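Local atomic coordinates of tapirin (PDB entry 6N2B), a protein that binds cellulose through a calcium-containing beta-helical domain and is thought to attach extremely thermophilic bacteria to plant biomass. Residues 231-236 with 252-257; 269-274 with 411-416; 315-320 with 403-408; 418-423 with 547-552. All blocks are in the same frame, centred on the assembly; numbering follows the deposited sequence.

Contact 1 (231-236 with 252-257)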
# COMPACT_ATOMS: atom_id res chain seq x y z
N GLY A 231 -4.90 -4.47 8.36
CA GLY A 231 -5.65 -5.66 8.71
C GLY A 231 -7.02 -5.77 8.06
O GLY A 231 -7.53 -6.89 7.94
N GLU A 232 -7.62 -4.65 7.66
CA GLU A 232 -8.90 -4.65 6.96
C GLU A 232 -8.79 -3.96 5.60
O GLU A 232 -7.89 -4.28 4.82
CB GLU A 232 -9.97 -3.97 7.81
CG GLU A 232 -10.21 -4.62 9.17
CD GLU A 232 -10.83 -6.00 9.07
OE1 GLU A 232 -11.68 -6.23 8.17
OE2 GLU A 232 -10.47 -6.86 9.91
N ARG A 233 -9.68 -3.02 5.30
CA ARG A 233 -9.74 -2.39 3.98
C ARG A 233 -8.72 -1.25 3.84
O ARG A 233 -8.46 -0.51 4.79
CB ARG A 233 -11.14 -1.83 3.73
CG ARG A 233 -12.21 -2.87 3.46
CD ARG A 233 -13.60 -2.21 3.31
NE ARG A 233 -13.65 -1.10 2.35
CZ ARG A 233 -13.57 0.20 2.69
NH1 ARG A 233 -13.64 1.14 1.74
NH2 ARG A 233 -13.43 0.57 3.96
N ILE A 234 -8.17 -1.12 2.63
CA ILE A 234 -7.46 0.09 2.21
C ILE A 234 -8.27 0.73 1.10
O ILE A 234 -8.64 0.06 0.12
CB ILE A 234 -6.03 -0.20 1.72
CG1 ILE A 234 -5.15 -0.69 2.87
CG2 ILE A 234 -5.43 1.04 1.06
CD1 ILE A 234 -3.78 -1.16 2.44
N GLN A 235 -8.58 2.01 1.26
CA GLN A 235 -9.31 2.76 0.25
C GLN A 235 -8.71 4.15 0.17
O GLN A 235 -8.73 4.91 1.15
CB GLN A 235 -10.80 2.82 0.59
CG GLN A 235 -11.56 3.86 -0.21
CD GLN A 235 -13.06 3.84 0.08
OE1 GLN A 235 -13.85 3.35 -0.73
NE2 GLN A 235 -13.45 4.36 1.25
N THR A 236 -8.19 4.48 -1.01
CA THR A 236 -7.53 5.75 -1.27
C THR A 236 -8.41 6.59 -2.18
O THR A 236 -8.95 6.08 -3.17
CB THR A 236 -6.16 5.51 -1.92
OG1 THR A 236 -6.33 4.89 -3.20
CG2 THR A 236 -5.31 4.61 -1.03
N GLY A 252 -7.17 -7.68 4.76
CA GLY A 252 -8.61 -7.54 4.70
C GLY A 252 -9.20 -7.77 3.31
O GLY A 252 -8.52 -8.22 2.37
N PRO A 253 -10.50 -7.48 3.16
CA PRO A 253 -11.22 -7.92 1.95
C PRO A 253 -11.04 -7.08 0.68
O PRO A 253 -11.32 -7.60 -0.41
CB PRO A 253 -12.70 -7.90 2.40
CG PRO A 253 -12.74 -7.00 3.58
CD PRO A 253 -11.41 -7.13 4.26
N GLU A 254 -10.64 -5.81 0.75
CA GLU A 254 -10.49 -5.00 -0.45
C GLU A 254 -9.28 -4.11 -0.31
O GLU A 254 -8.88 -3.75 0.80
CB GLU A 254 -11.70 -4.07 -0.76
CG GLU A 254 -13.09 -4.53 -0.32
CD GLU A 254 -14.18 -3.46 -0.55
OE1 GLU A 254 -14.63 -2.82 0.43
OE2 GLU A 254 -14.56 -3.24 -1.73
N VAL A 255 -8.70 -3.75 -1.46
CA VAL A 255 -7.84 -2.58 -1.61
C VAL A 255 -8.41 -1.82 -2.78
O VAL A 255 -8.33 -2.28 -3.92
CB VAL A 255 -6.37 -2.92 -1.85
CG1 VAL A 255 -5.57 -1.63 -2.05
CG2 VAL A 255 -5.80 -3.71 -0.69
N ILE A 256 -9.01 -0.67 -2.51
CA ILE A 256 -9.70 0.10 -3.53
C ILE A 256 -8.92 1.38 -3.74
O ILE A 256 -8.85 2.23 -2.85
CB ILE A 256 -11.15 0.41 -3.14
CG1 ILE A 256 -11.85 -0.87 -2.62
CG2 ILE A 256 -11.86 1.07 -4.30
CD1 ILE A 256 -12.14 -1.95 -3.67
N VAL A 257 -8.33 1.53 -4.92
CA VAL A 257 -7.63 2.75 -5.30
C VAL A 257 -8.56 3.54 -6.23
O VAL A 257 -8.84 3.11 -7.34
CB VAL A 257 -6.29 2.44 -5.97
CG1 VAL A 257 -5.64 3.71 -6.51
CG2 VAL A 257 -5.37 1.71 -4.99

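Contact 2 (269-274 with 411-416)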
# COMPACT_ATOMS: atom_id res chain seq x y z
N ILE A 269 7.07 -7.26 -2.05
CA ILE A 269 5.81 -8.00 -2.12
C ILE A 269 4.63 -7.06 -1.92
O ILE A 269 4.58 -6.30 -0.95
CB ILE A 269 5.77 -9.14 -1.10
CG1 ILE A 269 6.74 -10.25 -1.52
CG2 ILE A 269 4.35 -9.66 -0.94
CD1 ILE A 269 7.55 -10.85 -0.38
N MET A 270 3.67 -7.13 -2.84
CA MET A 270 2.32 -6.61 -2.63
C MET A 270 1.39 -7.80 -2.44
O MET A 270 1.08 -8.51 -3.40
CB MET A 270 1.88 -5.74 -3.80
CG MET A 270 0.54 -5.06 -3.61
SD MET A 270 0.20 -4.02 -5.05
CE MET A 270 -1.01 -2.92 -4.35
N TYR A 271 0.97 -8.03 -1.20
CA TYR A 271 0.08 -9.12 -0.86
C TYR A 271 -1.34 -8.58 -0.74
O TYR A 271 -1.60 -7.69 0.09
CB TYR A 271 0.52 -9.81 0.44
CG TYR A 271 -0.36 -10.97 0.89
CD1 TYR A 271 -1.60 -10.74 1.47
CD2 TYR A 271 0.05 -12.29 0.72
CE1 TYR A 271 -2.42 -11.78 1.89
CE2 TYR A 271 -0.76 -13.35 1.14
CZ TYR A 271 -2.00 -13.08 1.72
OH TYR A 271 -2.82 -14.10 2.14
N ILE A 272 -2.24 -9.12 -1.53
CA ILE A 272 -3.64 -8.70 -1.52
C ILE A 272 -4.47 -9.92 -1.13
O ILE A 272 -4.70 -10.81 -1.95
CB ILE A 272 -4.08 -8.14 -2.87
CG1 ILE A 272 -3.14 -7.00 -3.28
CG2 ILE A 272 -5.53 -7.71 -2.82
CD1 ILE A 272 -3.10 -5.83 -2.32
N GLN A 273 -4.93 -9.94 0.12
CA GLN A 273 -5.64 -11.10 0.66
C GLN A 273 -6.82 -11.53 -0.21
O GLN A 273 -7.00 -12.72 -0.48
CB GLN A 273 -6.13 -10.79 2.08
CG GLN A 273 -7.15 -11.76 2.63
CD GLN A 273 -6.51 -13.06 3.05
OE1 GLN A 273 -5.33 -13.10 3.39
NE2 GLN A 273 -7.29 -14.13 3.03
N ASN A 274 -7.65 -10.58 -0.65
CA ASN A 274 -8.81 -10.92 -1.47
C ASN A 274 -8.82 -10.22 -2.82
O ASN A 274 -8.63 -10.87 -3.84
CB ASN A 274 -10.10 -10.65 -0.70
CG ASN A 274 -11.34 -10.97 -1.52
OD1 ASN A 274 -11.55 -12.13 -1.91
ND2 ASN A 274 -12.15 -9.95 -1.80
N ASP A 411 3.62 -17.97 3.46
CA ASP A 411 4.24 -17.31 4.61
C ASP A 411 3.39 -16.16 5.13
O ASP A 411 3.18 -16.02 6.34
CB ASP A 411 5.62 -16.79 4.22
CG ASP A 411 6.63 -17.89 4.04
OD1 ASP A 411 6.34 -19.05 4.41
OD2 ASP A 411 7.72 -17.58 3.51
N ILE A 412 2.92 -15.30 4.23
CA ILE A 412 2.17 -14.12 4.64
C ILE A 412 0.74 -14.49 5.01
O ILE A 412 0.22 -14.06 6.04
CB ILE A 412 2.23 -13.05 3.54
CG1 ILE A 412 3.67 -12.53 3.42
CG2 ILE A 412 1.21 -11.95 3.82
CD1 ILE A 412 3.88 -11.49 2.38
N LYS A 413 0.10 -15.31 4.18
CA LYS A 413 -1.22 -15.84 4.52
C LYS A 413 -1.22 -16.48 5.90
O LYS A 413 -2.23 -16.42 6.62
CB LYS A 413 -1.65 -16.85 3.45
CG LYS A 413 -3.15 -16.96 3.22
CD LYS A 413 -3.49 -18.28 2.54
CE LYS A 413 -3.40 -18.18 1.00
NZ LYS A 413 -4.67 -17.69 0.37
N ASN A 414 -0.11 -17.09 6.29
CA ASN A 414 -0.03 -17.85 7.52
C ASN A 414 0.43 -17.04 8.71
O ASN A 414 0.46 -17.56 9.83
CB ASN A 414 0.90 -19.06 7.35
CG ASN A 414 0.26 -20.19 6.55
OD1 ASN A 414 -0.96 -20.33 6.52
ND2 ASN A 414 1.10 -21.01 5.91
N PHE A 415 0.80 -15.77 8.51
CA PHE A 415 1.30 -14.95 9.60
C PHE A 415 0.14 -14.21 10.26
O PHE A 415 -0.60 -13.49 9.59
CB PHE A 415 2.35 -13.96 9.09
CG PHE A 415 3.15 -13.33 10.18
CD1 PHE A 415 4.27 -13.97 10.69
CD2 PHE A 415 2.79 -12.10 10.70
CE1 PHE A 415 5.01 -13.38 11.70
CE2 PHE A 415 3.53 -11.52 11.70
CZ PHE A 415 4.64 -12.16 12.20
N ASP A 416 -0.01 -14.41 11.58
CA ASP A 416 -1.09 -13.78 12.35
C ASP A 416 -0.54 -12.49 12.96
O ASP A 416 -0.09 -12.43 14.11
CB ASP A 416 -1.61 -14.75 13.41
CG ASP A 416 -2.75 -14.17 14.24
OD1 ASP A 416 -3.14 -13.00 14.01
OD2 ASP A 416 -3.26 -14.89 15.12
O HOH W 1 -6.16 -15.57 -0.13

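Contact 3 (315-320 with 403-408)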
# COMPACT_ATOMS: atom_id res chain seq x y z
N TYR A 315 0.62 -13.33 -9.27
CA TYR A 315 -0.05 -14.58 -8.94
C TYR A 315 -1.44 -14.25 -8.45
O TYR A 315 -1.61 -13.36 -7.61
CB TYR A 315 0.71 -15.36 -7.87
CG TYR A 315 2.19 -15.50 -8.16
CD1 TYR A 315 2.64 -16.47 -9.03
CD2 TYR A 315 3.12 -14.65 -7.57
CE1 TYR A 315 4.01 -16.61 -9.30
CE2 TYR A 315 4.47 -14.79 -7.82
CZ TYR A 315 4.91 -15.77 -8.70
OH TYR A 315 6.25 -15.90 -8.98
N SER A 316 -2.44 -14.97 -8.95
CA SER A 316 -3.80 -14.62 -8.57
C SER A 316 -4.71 -15.83 -8.58
O SER A 316 -4.81 -16.54 -9.58
CB SER A 316 -4.37 -13.55 -9.50
OG SER A 316 -5.64 -13.16 -9.03
N ASP A 317 -5.37 -16.05 -7.45
CA ASP A 317 -6.39 -17.09 -7.31
C ASP A 317 -7.72 -16.69 -7.94
O ASP A 317 -8.70 -17.43 -7.81
CB ASP A 317 -6.57 -17.43 -5.83
CG ASP A 317 -5.37 -18.17 -5.24
OD1 ASP A 317 -4.51 -18.62 -6.03
OD2 ASP A 317 -5.29 -18.32 -4.00
N GLY A 318 -7.75 -15.53 -8.62
CA GLY A 318 -8.95 -14.98 -9.24
C GLY A 318 -8.68 -14.38 -10.61
O GLY A 318 -7.71 -14.74 -11.27
N GLU A 319 -9.52 -13.44 -11.03
CA GLU A 319 -9.52 -12.95 -12.40
C GLU A 319 -8.82 -11.60 -12.47
O GLU A 319 -9.24 -10.64 -11.81
CB GLU A 319 -10.97 -12.86 -12.92
CG GLU A 319 -11.23 -12.09 -14.22
CD GLU A 319 -12.74 -11.88 -14.46
OE1 GLU A 319 -13.49 -11.77 -13.47
OE2 GLU A 319 -13.19 -11.83 -15.63
N VAL A 320 -7.74 -11.53 -13.24
CA VAL A 320 -7.10 -10.26 -13.55
C VAL A 320 -7.88 -9.64 -14.69
O VAL A 320 -7.90 -10.18 -15.80
CB VAL A 320 -5.62 -10.44 -13.91
CG1 VAL A 320 -4.99 -9.09 -14.19
CG2 VAL A 320 -4.86 -11.19 -12.81
N PRO A 403 3.52 -23.98 -12.98
CA PRO A 403 4.48 -24.05 -11.86
C PRO A 403 3.80 -23.70 -10.55
O PRO A 403 2.65 -23.25 -10.49
CB PRO A 403 5.57 -23.04 -12.23
CG PRO A 403 4.97 -22.19 -13.32
CD PRO A 403 3.92 -23.01 -14.01
N SER A 404 4.53 -23.93 -9.47
CA SER A 404 3.97 -23.70 -8.15
C SER A 404 4.14 -22.24 -7.77
O SER A 404 5.09 -21.58 -8.18
CB SER A 404 4.63 -24.61 -7.12
OG SER A 404 4.30 -25.97 -7.35
N TYR A 405 3.18 -21.73 -7.00
CA TYR A 405 3.32 -20.44 -6.33
C TYR A 405 4.63 -20.41 -5.55
O TYR A 405 5.03 -21.44 -4.98
CB TYR A 405 2.16 -20.16 -5.37
CG TYR A 405 0.90 -19.62 -6.01
CD1 TYR A 405 0.82 -19.36 -7.38
CD2 TYR A 405 -0.22 -19.37 -5.23
CE1 TYR A 405 -0.35 -18.87 -7.94
CE2 TYR A 405 -1.38 -18.88 -5.78
CZ TYR A 405 -1.45 -18.63 -7.12
OH TYR A 405 -2.63 -18.13 -7.63
N PRO A 406 5.30 -19.28 -5.47
CA PRO A 406 6.48 -19.17 -4.62
C PRO A 406 6.07 -19.13 -3.15
O PRO A 406 4.90 -18.89 -2.82
CB PRO A 406 7.12 -17.86 -5.08
CG PRO A 406 5.98 -17.05 -5.58
CD PRO A 406 4.98 -18.01 -6.15
N PRO A 407 7.01 -19.39 -2.23
CA PRO A 407 6.60 -19.62 -0.83
C PRO A 407 6.18 -18.39 -0.05
O PRO A 407 5.53 -18.54 0.99
CB PRO A 407 7.85 -20.26 -0.21
CG PRO A 407 8.98 -19.84 -1.11
CD PRO A 407 8.40 -19.81 -2.48
N PHE A 408 6.51 -17.17 -0.51
CA PHE A 408 6.14 -15.99 0.27
C PHE A 408 4.64 -15.87 0.44
O PHE A 408 4.17 -15.29 1.42
CB PHE A 408 6.72 -14.70 -0.36
CG PHE A 408 5.92 -14.17 -1.53
CD1 PHE A 408 4.85 -13.33 -1.34
CD2 PHE A 408 6.29 -14.48 -2.83
CE1 PHE A 408 4.13 -12.83 -2.42
CE2 PHE A 408 5.58 -13.98 -3.91
CZ PHE A 408 4.49 -13.15 -3.70

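Contact 4 (418-423 with 547-552)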
# COMPACT_ATOMS: atom_id res chain seq x y z
N ASP A 418 -1.85 -9.88 14.14
CA ASP A 418 -2.44 -9.43 15.39
C ASP A 418 -1.85 -10.16 16.58
O ASP A 418 -1.78 -9.60 17.68
CB ASP A 418 -3.94 -9.64 15.35
CG ASP A 418 -4.68 -8.38 15.06
OD1 ASP A 418 -4.40 -7.38 15.77
OD2 ASP A 418 -5.52 -8.38 14.13
N SER A 419 -1.44 -11.41 16.38
CA SER A 419 -0.93 -12.22 17.48
C SER A 419 0.35 -11.65 18.08
O SER A 419 0.71 -12.02 19.20
CB SER A 419 -0.70 -13.65 17.01
OG SER A 419 0.39 -13.72 16.12
N ARG A 420 1.03 -10.75 17.37
CA ARG A 420 2.32 -10.26 17.83
C ARG A 420 2.22 -9.16 18.88
O ARG A 420 3.25 -8.76 19.44
CB ARG A 420 3.14 -9.76 16.64
CG ARG A 420 3.14 -10.71 15.47
CD ARG A 420 3.56 -12.10 15.89
NE ARG A 420 4.89 -12.16 16.49
CZ ARG A 420 5.41 -13.26 17.04
NH1 ARG A 420 6.63 -13.24 17.56
NH2 ARG A 420 4.71 -14.39 17.08
N MET A 421 1.01 -8.67 19.18
CA MET A 421 0.83 -7.57 20.11
C MET A 421 -0.45 -7.80 20.89
O MET A 421 -1.30 -8.62 20.52
CB MET A 421 0.77 -6.22 19.40
CG MET A 421 -0.48 -6.02 18.53
SD MET A 421 -0.43 -4.57 17.44
CE MET A 421 1.14 -4.81 16.59
N SER A 422 -0.58 -7.06 21.99
CA SER A 422 -1.78 -7.07 22.82
C SER A 422 -2.18 -5.63 23.07
O SER A 422 -1.57 -4.95 23.90
CB SER A 422 -1.55 -7.83 24.12
OG SER A 422 -0.83 -9.04 23.88
N VAL A 423 -3.17 -5.14 22.34
CA VAL A 423 -3.59 -3.75 22.49
C VAL A 423 -4.44 -3.63 23.75
O VAL A 423 -5.40 -4.38 23.93
CB VAL A 423 -4.37 -3.28 21.25
CG1 VAL A 423 -4.95 -1.89 21.49
CG2 VAL A 423 -3.45 -3.26 20.04
N ASN A 547 2.73 -4.19 23.87
CA ASN A 547 3.09 -5.54 24.30
C ASN A 547 3.44 -6.37 23.06
O ASN A 547 2.81 -7.38 22.74
CB ASN A 547 1.96 -6.16 25.12
CG ASN A 547 2.40 -7.37 25.94
OD1 ASN A 547 3.60 -7.63 26.10
ND2 ASN A 547 1.43 -8.10 26.47
N TYR A 548 4.43 -5.86 22.35
CA TYR A 548 4.79 -6.35 21.02
C TYR A 548 5.92 -7.35 21.15
O TYR A 548 6.89 -7.09 21.86
CB TYR A 548 5.23 -5.20 20.12
CG TYR A 548 5.64 -5.67 18.74
CD1 TYR A 548 4.74 -6.33 17.90
CD2 TYR A 548 6.94 -5.46 18.28
CE1 TYR A 548 5.13 -6.76 16.65
CE2 TYR A 548 7.34 -5.89 17.02
CZ TYR A 548 6.44 -6.54 16.21
OH TYR A 548 6.83 -6.97 14.97
N ILE A 549 5.81 -8.47 20.46
CA ILE A 549 6.85 -9.49 20.41
C ILE A 549 7.32 -9.64 18.96
O ILE A 549 6.64 -10.26 18.14
CB ILE A 549 6.38 -10.84 20.98
CG1 ILE A 549 5.80 -10.66 22.38
CG2 ILE A 549 7.54 -11.82 21.02
CD1 ILE A 549 4.52 -11.40 22.61
N PRO A 550 8.47 -9.08 18.62
CA PRO A 550 8.98 -9.22 17.24
C PRO A 550 9.26 -10.67 16.90
O PRO A 550 9.81 -11.41 17.72
CB PRO A 550 10.27 -8.38 17.25
CG PRO A 550 10.50 -7.97 18.66
CD PRO A 550 9.20 -8.05 19.37
N PRO A 551 8.93 -11.08 15.67
CA PRO A 551 8.97 -12.52 15.30
C PRO A 551 10.37 -13.12 15.31
O PRO A 551 10.59 -14.11 16.03
CB PRO A 551 8.40 -12.52 13.87
CG PRO A 551 7.60 -11.26 13.79
CD PRO A 551 8.31 -10.25 14.63
N PRO A 552 11.35 -12.56 14.54
CA PRO A 552 12.55 -13.26 14.05
C PRO A 552 12.62 -14.76 14.27
O PRO A 552 11.79 -15.46 13.69
CB PRO A 552 13.68 -12.56 14.83
CG PRO A 552 13.07 -11.17 15.26
CD PRO A 552 11.66 -11.13 14.67
O HOH W 2 1.69 -9.86 22.69

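Contact 1 (231-236 with 252-257)
Arg233 and Glu254 form a salt bridge where two neighbouring parallel strands begin to pair, Arg233 NE standing 2.8 Å from Glu254 OE1. The two side chains run side by side in the same direction, but their flat ends are turned 46° apart, and the N-H meets OE1 from above the carboxylate plane. The bend in the arginine at chi3 (51°) turns NE towards OE1. Glu254 OE2 has a weak, long ion pair with Lys275 one strand further on, which may add slightly to the balance of its charge. Beneath the charged pair the backbones exchange parallel bonds: Ile234 N gives to Glu254 O, Ile256 N to Ile234 O at 2.8 Å, and Thr236 N to Ile256 O at 3.0 Å. CA-H groups of Gln235 and Val255 approach the same carbonyls. Below, the inward side chains lie side by side. Ile234 lies alongside Val255, CB to CG1 4.1 Å, on the face where Leu248 and Cys250 pack against them; Thr236 OG1 lies 3.6 Å from Val257 CG1 on that same face. Gly252 fits at the entrance to the strand, its CA 3.3 Å from Glu232 O, where a CB would clash with that oxygen. Parallel pairing of successive turns builds this beta-helix; a mostly apolar row that includes Thr236 is buried on one face, and the ion pair is left partly exposed.

Contact 2 (269-274 with 411-416)
Ile412 lays its CG2 methyl over one face of the Tyr271 ring, a CH-pi contact with 3.5 Å between CG2 and the ring centroid. The methyl is offset toward the rim, nearest to CD2. The branch that touches is the one anti to the backbone N, while CG1 swings the other way and carries CD1 to Ile269 CG2 at 3.8 Å. One isoleucine thus bridges two strand residues that point to the same side. Further along the ring, Tyr271 OH lies against CB and CG of Lys413, 3.1 Å from CG, the two side chains crossing at about a right angle. The hydroxyl donates to Gln273 OE1 at 3.0 Å, from above the plane of that amide, which fixes the direction of the hydroxyl. Lys413 bends at chi3 and chi4, and NZ bonds to Tyr295 OH and, at 2.6 Å, to a water that donates to Gln273 O. An alanine at Tyr271 would probably leave Ile412 CG2 without its aromatic floor and Gln273 OE1 without the phenol donor, opening a gap under the helix. Behind this first shell, Tyr295 of the next strand meets the Tyr271 ring, and Lys251 NZ takes up Ile412 O and Phe415 O where helix 408-413 ends. The contact joins that short helix to the outside of a parallel beta-helix, where aromatic and aliphatic side chains on successive rungs form the seat for a segment running across them.

Contact 3 (315-320 with 403-408)
Pro406 butts against Tyr315, the two side chains reaching toward each other tip to tip. With its CG anti to the carbonyl carbon (chi1 -49°), Tyr315 turns its ring to the proline: Pro406 CD rests over one face, offset toward the rim, 3.6 Å from the ring centroid and 3.4 Å from Tyr315 CZ, while Pro406 CG lies above the rim near CZ and CE2. Tyr405 slides past the same ring in the opposite direction, so that Tyr315 CB fits over the Tyr405 face, 3.7 Å from CE1. The two ring planes are oblique, at 63°. Tyr405, Pro406 and Phe408 all meet the Tyr315 ring from one side, Phe408 presenting its edge at CE2, 4.1 Å from Tyr315 CE2. Tyr315 stands on strand 314-316, on the outside of the beta-helix, just before the chain turns its corner at Asp317 and Gly318; the strip 403-408 passes across the rungs rather than joining one, the touching parts running 108° apart. At the corner Ser316 OG accepts from Gly318 N, an ST turn. Tyr405 reaches this bend with its hydroxyl, which donates to Asp317 OD1 at 2.5 Å on the anti side of the carboxylate. Replacing Tyr405 by an alanine would probably leave Asp317 OD1 without this donor and open a gap beside Tyr315 CB. Asp317 OD2 bonds to Tyr295 OH, and Tyr315 OH to Glu313 OE1.

Contact 4 (418-423 with 547-552)
Arg420 and Ile549 lie where the end of a 3-10 turn and the chain after helix 536-546 run nearly antiparallel, 171° apart, and Ile549 N gives a 2.8 Å bond to Arg420 O; Tyr548 CA also turns its hydrogen to that oxygen, at 3.3 Å. A second CA-H contact runs from Met421 to Asn547 O. The Arg420 side chain is bent at chi2 (-52°) and chi3, which turns NE towards Ile549 O, and its guanidinium meets that oxygen with its edge. NE and NH1 both point at this carbonyl, 3.1 Å and 3.0 Å away, in two weak bonds. Ile549 is thus bonded to Arg420 at both its N and its O. Pro551 lies against the arginine, its CG 3.9 Å from Arg420 NE, and Phe415 touches both residues. Tyr548 CE1 in turn sits 3.6 Å from Arg420 CB, and Met421 CE meets Tyr548 CD1 at 4.1 Å; the tyrosine hydroxyl takes a bond from Leu204 N. Towards the end of the pair a water donates to Asn547 O at 2.7 Å and also bonds to Ser422 OG. Asn547 itself closes helix 536-546 with positive phi, a Schellman motif, which turns the chain out of the helix and along 418-423. Polar bonding to these last ordered residues goes mainly to backbone atoms, with Arg420 adding two weak bonds to one carbonyl and apolar side chains packing beside it.

Overall arrangement
From the N terminus, contact 1 comes first and closes a loop with 15 residues between its segments, joining successive turns of the beta-helix. It touches contact 2, which begins on the following turn: Asn274 ND2 lies 2.9 Å from Pro253 O. Contact 2 then closes a long loop over the later rungs to helix 408-413, and contact 3 is nested inside it, the returning chain touching strand 314-316 before it reaches the helix; Ile269 and Phe408 pack where the two meet. Contact 4 follows in series, tying the chain beyond the helix to the tail after helix 536-546. Phe415 of contact 2 packs against Arg420 and Pro551 of contact 4, linking the two.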